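Local coordinates for protein OsmC family peroxiredoxin (Aquifex aeolicus, PDB 2E8E) that probably reduces organic hydroperoxides through a pair of cysteines, working as a two-fold symmetric dimer, at the interface of chains A and B. Coordinates in Å, arbitrary orientation; residue numbers count along the deposited sequence, not the author numbering. Chains: chain A/B, Hypothetical protein Aq_1549.

Contact 1: the interface of chains A and B. Residues chain A 76-77; chain B 108-109.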
loop_
_atom_site.group_PDB
_atom_site.type_symbol
_atom_site.label_atom_id
_atom_site.label_comp_id
_atom_site.label_asym_id
_atom_site.label_seq_id
_atom_site.Cartn_x
_atom_site.Cartn_y
_atom_site.Cartn_z
ATOM N N HIS A 76 18.398 2.018 -6.264
ATOM C CA HIS A 76 17.642 0.969 -5.583
ATOM C C HIS A 76 18.025 0.777 -4.117
ATOM O O HIS A 76 19.206 0.802 -3.765
ATOM C CB HIS A 76 17.807 -0.365 -6.319
ATOM C CG HIS A 76 17.305 -0.347 -7.728
ATOM N ND1 HIS A 76 18.145 -0.267 -8.819
ATOM C CD2 HIS A 76 16.047 -0.407 -8.227
ATOM C CE1 HIS A 76 17.426 -0.281 -9.928
ATOM N NE2 HIS A 76 16.150 -0.365 -9.596
ATOM N N PRO A 77 17.022 0.600 -3.234
ATOM C CA PRO A 77 15.593 0.586 -3.575
ATOM C C PRO A 77 15.074 2.013 -3.779
ATOM O O PRO A 77 15.414 2.921 -3.022
ATOM C CB PRO A 77 14.959 -0.113 -2.373
ATOM C CG PRO A 77 15.844 0.295 -1.245
ATOM C CD PRO A 77 17.230 0.148 -1.846
ATOM N N LYS B 108 17.206 -5.461 -1.962
ATOM C CA LYS B 108 17.680 -4.379 -2.819
ATOM C C LYS B 108 16.679 -3.674 -3.730
ATOM O O LYS B 108 16.681 -2.449 -3.821
ATOM C CB LYS B 108 18.846 -4.879 -3.680
ATOM C CG LYS B 108 19.339 -3.869 -4.703
ATOM C CD LYS B 108 20.587 -4.353 -5.427
ATOM C CE LYS B 108 21.112 -3.290 -6.382
ATOM N NZ LYS B 108 22.378 -3.711 -7.052
ATOM N N TYR B 109 15.826 -4.437 -4.401
ATOM C CA TYR B 109 14.889 -3.848 -5.349
ATOM C C TYR B 109 13.500 -3.413 -4.893
ATOM O O TYR B 109 12.975 -2.422 -5.394
ATOM C CB TYR B 109 14.729 -4.790 -6.539
ATOM C CG TYR B 109 16.000 -4.960 -7.339
ATOM C CD1 TYR B 109 16.501 -3.917 -8.112
ATOM C CD2 TYR B 109 16.712 -6.159 -7.307
ATOM C CE1 TYR B 109 17.682 -4.061 -8.837
ATOM C CE2 TYR B 109 17.893 -6.313 -8.025
ATOM C CZ TYR B 109 18.370 -5.260 -8.786
ATOM O OH TYR B 109 19.537 -5.406 -9.498
#

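Contact 2: the interface of chains A and B. Residues chain A 33, 36, 39, 72, 80; chain B 4-5, 20-21.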
loop_
_atom_site.group_PDB
_atom_site.type_symbol
_atom_site.label_atom_id
_atom_site.label_comp_id
_atom_site.label_asym_id
_atom_site.label_seq_id
_atom_site.Cartn_x
_atom_site.Cartn_y
_atom_site.Cartn_z
ATOM N N ASN A 33 -0.111 0.133 -10.362
ATOM C CA ASN A 33 1.295 0.273 -9.998
ATOM C C ASN A 33 1.457 0.097 -8.486
ATOM O O ASN A 33 0.795 0.774 -7.710
ATOM C CB ASN A 33 1.810 1.645 -10.435
ATOM C CG ASN A 33 3.235 1.882 -10.017
ATOM O OD1 ASN A 33 3.500 2.502 -8.983
ATOM N ND2 ASN A 33 4.176 1.362 -10.806
ATOM N N GLU A 36 2.117 3.255 -6.514
ATOM C CA GLU A 36 0.959 4.143 -6.503
ATOM C C GLU A 36 -0.025 3.561 -5.490
ATOM O O GLU A 36 -0.697 4.303 -4.765
ATOM C CB GLU A 36 0.305 4.239 -7.889
ATOM C CG GLU A 36 1.061 5.143 -8.847
ATOM C CD GLU A 36 0.380 5.296 -10.197
ATOM O OE1 GLU A 36 -0.711 4.717 -10.400
ATOM O OE2 GLU A 36 0.946 5.999 -11.058
ATOM N N LEU A 39 0.614 4.701 -2.024
ATOM C CA LEU A 39 0.065 6.028 -1.750
ATOM C C LEU A 39 -1.441 5.919 -1.513
ATOM O O LEU A 39 -1.999 6.626 -0.670
ATOM C CB LEU A 39 0.353 6.991 -2.905
ATOM C CG LEU A 39 1.823 7.370 -3.118
ATOM C CD1 LEU A 39 1.923 8.308 -4.308
ATOM C CD2 LEU A 39 2.388 8.051 -1.868
ATOM N N ARG A 72 10.578 9.688 -5.683
ATOM C CA ARG A 72 11.447 8.541 -5.442
ATOM C C ARG A 72 12.939 8.759 -5.629
ATOM O O ARG A 72 13.367 9.553 -6.468
ATOM C CB ARG A 72 11.022 7.382 -6.347
ATOM C CG ARG A 72 9.546 7.053 -6.274
ATOM C CD ARG A 72 9.174 5.984 -7.282
ATOM N NE ARG A 72 9.789 4.697 -6.980
ATOM C CZ ARG A 72 9.546 3.586 -7.666
ATOM N NH1 ARG A 72 8.711 3.616 -8.696
ATOM N NH2 ARG A 72 10.103 2.443 -7.301
ATOM N N TYR A 80 10.268 6.295 -1.606
ATOM C CA TYR A 80 9.866 7.695 -1.671
ATOM C C TYR A 80 10.733 8.462 -0.678
ATOM O O TYR A 80 10.697 8.184 0.521
ATOM C CB TYR A 80 8.402 7.870 -1.257
ATOM C CG TYR A 80 7.392 7.357 -2.252
ATOM C CD1 TYR A 80 7.393 7.805 -3.572
ATOM C CD2 TYR A 80 6.410 6.448 -1.862
ATOM C CE1 TYR A 80 6.433 7.365 -4.479
ATOM C CE2 TYR A 80 5.449 5.998 -2.757
ATOM C CZ TYR A 80 5.465 6.462 -4.064
ATOM O OH TYR A 80 4.504 6.030 -4.942
ATOM N N LYS B 4 5.288 10.053 -8.364
ATOM C CA LYS B 4 4.058 9.272 -8.441
ATOM C C LYS B 4 2.998 10.137 -7.774
ATOM O O LYS B 4 3.268 10.780 -6.756
ATOM C CB LYS B 4 4.167 7.958 -7.660
ATOM C CG LYS B 4 5.169 6.944 -8.190
ATOM C CD LYS B 4 4.776 6.406 -9.553
ATOM C CE LYS B 4 5.588 5.162 -9.884
ATOM N NZ LYS B 4 5.474 4.776 -11.313
ATOM N N GLU B 5 1.798 10.149 -8.341
ATOM C CA GLU B 5 0.704 10.930 -7.789
ATOM C C GLU B 5 -0.606 10.159 -7.814
ATOM O O GLU B 5 -0.894 9.422 -8.752
ATOM C CB GLU B 5 0.522 12.236 -8.575
ATOM C CG GLU B 5 1.559 13.306 -8.290
ATOM C CD GLU B 5 1.361 14.547 -9.144
ATOM O OE1 GLU B 5 0.196 14.951 -9.345
ATOM O OE2 GLU B 5 2.368 15.123 -9.606
ATOM N N THR B 20 -5.586 6.333 -9.883
ATOM C CA THR B 20 -4.200 5.965 -10.155
ATOM C C THR B 20 -4.013 5.969 -11.671
ATOM O O THR B 20 -4.951 6.266 -12.414
ATOM C CB THR B 20 -3.877 4.556 -9.626
ATOM O OG1 THR B 20 -4.487 3.576 -10.473
ATOM C CG2 THR B 20 -4.414 4.387 -8.203
ATOM N N SER B 21 -2.811 5.631 -12.131
ATOM C CA SER B 21 -2.519 5.614 -13.563
ATOM C C SER B 21 -3.332 4.629 -14.403
ATOM O O SER B 21 -3.587 4.889 -15.578
ATOM C CB SER B 21 -1.026 5.356 -13.794
ATOM O OG SER B 21 -0.253 6.455 -13.353
HETATM O O HOH W 1 1.754 8.538 -10.820
HETATM O O HOH W 2 2.894 4.489 -12.086
#

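Contact 3: the interface of chains A and B. Residues chain A 34, 37-38, 41; chain B 34, 37-38, 41.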
loop_
_atom_site.group_PDB
_atom_site.type_symbol
_atom_site.label_atom_id
_atom_site.label_comp_id
_atom_site.label_asym_id
_atom_site.label_seq_id
_atom_site.Cartn_x
_atom_site.Cartn_y
_atom_site.Cartn_z
ATOM N N PRO A 34 2.342 -0.819 -8.052
ATOM C CA PRO A 34 2.551 -1.057 -6.614
ATOM C C PRO A 34 2.861 0.176 -5.763
ATOM O O PRO A 34 2.307 0.336 -4.675
ATOM C CB PRO A 34 3.683 -2.080 -6.596
ATOM C CG PRO A 34 3.416 -2.873 -7.854
ATOM C CD PRO A 34 3.125 -1.773 -8.858
ATOM N N LEU A 37 -0.103 2.229 -5.425
ATOM C CA LEU A 37 -0.997 1.577 -4.470
ATOM C C LEU A 37 -0.578 1.875 -3.032
ATOM O O LEU A 37 -1.422 1.935 -2.137
ATOM C CB LEU A 37 -1.043 0.059 -4.700
ATOM C CG LEU A 37 -1.902 -0.377 -5.890
ATOM C CD1 LEU A 37 -1.918 -1.897 -5.990
ATOM C CD2 LEU A 37 -3.326 0.155 -5.704
ATOM N N LEU A 38 0.718 2.064 -2.800
ATOM C CA LEU A 38 1.162 2.396 -1.448
ATOM C C LEU A 38 0.580 3.762 -1.082
ATOM O O LEU A 38 0.105 3.967 0.039
ATOM C CB LEU A 38 2.697 2.438 -1.358
ATOM C CG LEU A 38 3.245 3.001 -0.035
ATOM C CD1 LEU A 38 2.738 2.149 1.129
ATOM C CD2 LEU A 38 4.767 3.015 -0.055
ATOM N N SER A 41 -2.964 3.354 -0.222
ATOM C CA SER A 41 -3.123 2.754 1.104
ATOM C C SER A 41 -2.964 3.813 2.190
ATOM O O SER A 41 -3.739 3.869 3.147
ATOM C CB SER A 41 -2.087 1.640 1.313
ATOM O OG SER A 41 -2.239 0.641 0.320
ATOM N N PRO B 34 -7.564 -0.550 3.670
ATOM C CA PRO B 34 -6.247 0.088 3.513
ATOM C C PRO B 34 -5.037 -0.746 3.937
ATOM O O PRO B 34 -4.031 -0.787 3.229
ATOM C CB PRO B 34 -6.387 1.371 4.327
ATOM C CG PRO B 34 -7.847 1.712 4.137
ATOM C CD PRO B 34 -8.509 0.362 4.340
ATOM N N LEU B 37 -4.490 -3.433 1.571
ATOM C CA LEU B 37 -3.893 -2.858 0.367
ATOM C C LEU B 37 -2.389 -2.653 0.541
ATOM O O LEU B 37 -1.633 -2.735 -0.426
ATOM C CB LEU B 37 -4.565 -1.528 -0.006
ATOM C CG LEU B 37 -5.931 -1.676 -0.682
ATOM C CD1 LEU B 37 -6.477 -0.303 -1.054
ATOM C CD2 LEU B 37 -5.781 -2.541 -1.937
ATOM N N LEU B 38 -1.948 -2.387 1.768
ATOM C CA LEU B 38 -0.514 -2.226 1.992
ATOM C C LEU B 38 0.163 -3.568 1.705
ATOM O O LEU B 38 1.223 -3.619 1.076
ATOM C CB LEU B 38 -0.219 -1.789 3.437
ATOM C CG LEU B 38 1.270 -1.818 3.824
ATOM C CD1 LEU B 38 2.056 -0.893 2.893
ATOM C CD2 LEU B 38 1.451 -1.385 5.272
ATOM N N SER B 41 0.402 -4.025 -1.928
ATOM C CA SER B 41 1.459 -3.190 -2.500
ATOM C C SER B 41 2.820 -3.851 -2.310
ATOM O O SER B 41 3.643 -3.894 -3.227
ATOM C CB SER B 41 1.460 -1.805 -1.839
ATOM O OG SER B 41 0.206 -1.174 -2.026
#

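Contact 1: the interface of chains A and B
The imidazole of A:His76 turns one face towards B:Tyr109, whose ring presents its CD1–CE1 edge to it. B:Tyr109 CD1 stands over the rim of the imidazole, 3.5 Å from A:His76 CD2, and the planes are inclined by 71°, an edge-to-face pair with centroids 4.8 Å apart. For the tyrosine, A:His76 CE1 lies at the ring's edge and in its plane, while one phenol face carries the aliphatic chain of its own neighbour, with B:Lys108 CG 4.2 Å above the plane of the B:Tyr109 ring, over its centre. Aromatic side chains suit this place, since an edge and a face can pack closely without a polar bond. In A:His76, CG is anti to the carbonyl carbon (chi1 -61°), which leaves CG beside the backbone N and turns an imidazole face to the B:Tyr109 edge. The next residue, A:Pro77, follows a cis peptide bond and lays one face of its pyrrolidine ring under the carbonyl oxygen of B:Lys108. Its N is 3.1 Å from B:Lys108 O, but a prolyl nitrogen has no hydrogen to give, so this is tight packing and not a hydrogen bond. The extended chain of B:Lys108 carries NZ away, 5.7 Å from A:His76 ND1. Chain A contributes the loop between strand 63-72 and the short strand at 80; chain B contributes the C-terminal end of helix 95-109, immediately before B:Cys110, which can pair with B:Cys45 but is reduced here.

Contact 2: the interface of chains A and B
A:Glu36 and B:Ser21 form a tight part of this contact, a carboxylate held by two donors of one residue. The backbone B:Ser21 N gives a nearly straight bond (172° at H) to A:Glu36 OE1 at 2.9 Å, on the syn side but 24° out of the carboxylate plane. The hydroxyl B:Ser21 OG meets the syn lone pair of A:Glu36 OE2 at 2.6 Å. Serine suits the place because its hydroxyl sits on a one-carbon arm, short enough to reach OE2 beside the amide's bond, and the extended glutamate chain carries the carboxylate across to chain B. The methylenes of B:Lys4, bent at chi2 (-66°), are packed too: they cross the phenol edge of A:Tyr80, with CB 3.3 Å from A:Tyr80 OH, and CE passes A:Asn33 OD1. That oxygen uses an in-plane lone pair to accept A:Glu36 N at 2.9 Å, capping the helix. Looser are the watery links: B:Lys4 NZ stays 4.7 Å from A:Glu36 OE2, bridged by water 2, and water 1 joins the same oxygen to B:Glu5 N. Chain A supplies chiefly the N-terminal turns of helix 34-56; chain B supplies strand 3-12 and the turn between strands 15-19 and 24-28, whose B:Thr20 and B:Ser21, with B:Glu5, also line a pocket for dithiothreitol, probably the added reductant.

Contact 3: the interface of chains A and B
Regular alpha-helical backbone, with phi near -60° and psi between -31° and -45°, brings A:Leu37, A:Leu38 and A:Ser41 against the same residues of chain B as the two helices pass nearly antiparallel. Each serine fits into the partner's first turns: A:Ser41 OG rests on B:Leu37 CB at 3.2 Å, and its CB faces the carbonyl oxygen of B:Pro34 at 3.7 Å. Serine suits this place because it is small, letting the CA atoms of A:Ser41 and B:Leu37 come within 5.7 Å. Its hydroxyl is also satisfied within its own helix. With OG anti to the carbonyl carbon (chi1 -59°), A:Ser41 OG reaches back one turn to donate to A:Leu37 O at 2.9 Å, tilted 33° from the carbonyl plane. The oxygen is thus held by a bond within the helix while it packs on carbon across the dimer. The side chains of A:Leu38 and B:Leu38 lie side by side, pointing the same way, and A:Leu38 CD1 and B:Leu38 CD1 touch at 3.6 Å; being branched and apolar, leucine can meet its own copy across the two-fold axis. The patch joins the two long helices at the centre of the dimer and probably helps position the next turn of the same helix, which carries A:Cys45 or B:Cys45.

Helix 34-56 connects contact 2 with contact 3: its early turns face the partner's N-terminal strand in the former and the partner's helix in the latter. Between the centres of their C-alpha atoms, contacts 2 and 3 are about 10 Å apart, while contact 1 is more peripheral, about 17 Å from contact 2 and 18 Å from contact 3, and uses another helix, 95-109. Contact 3 lies on the two-fold axis, whereas contacts 1 and 2 each recur with the chains exchanged. Together they join both cysteine-bearing regions, around Cys45 and Cys110, to the partner chain, suggesting that dimerisation supports the architecture of the redox site.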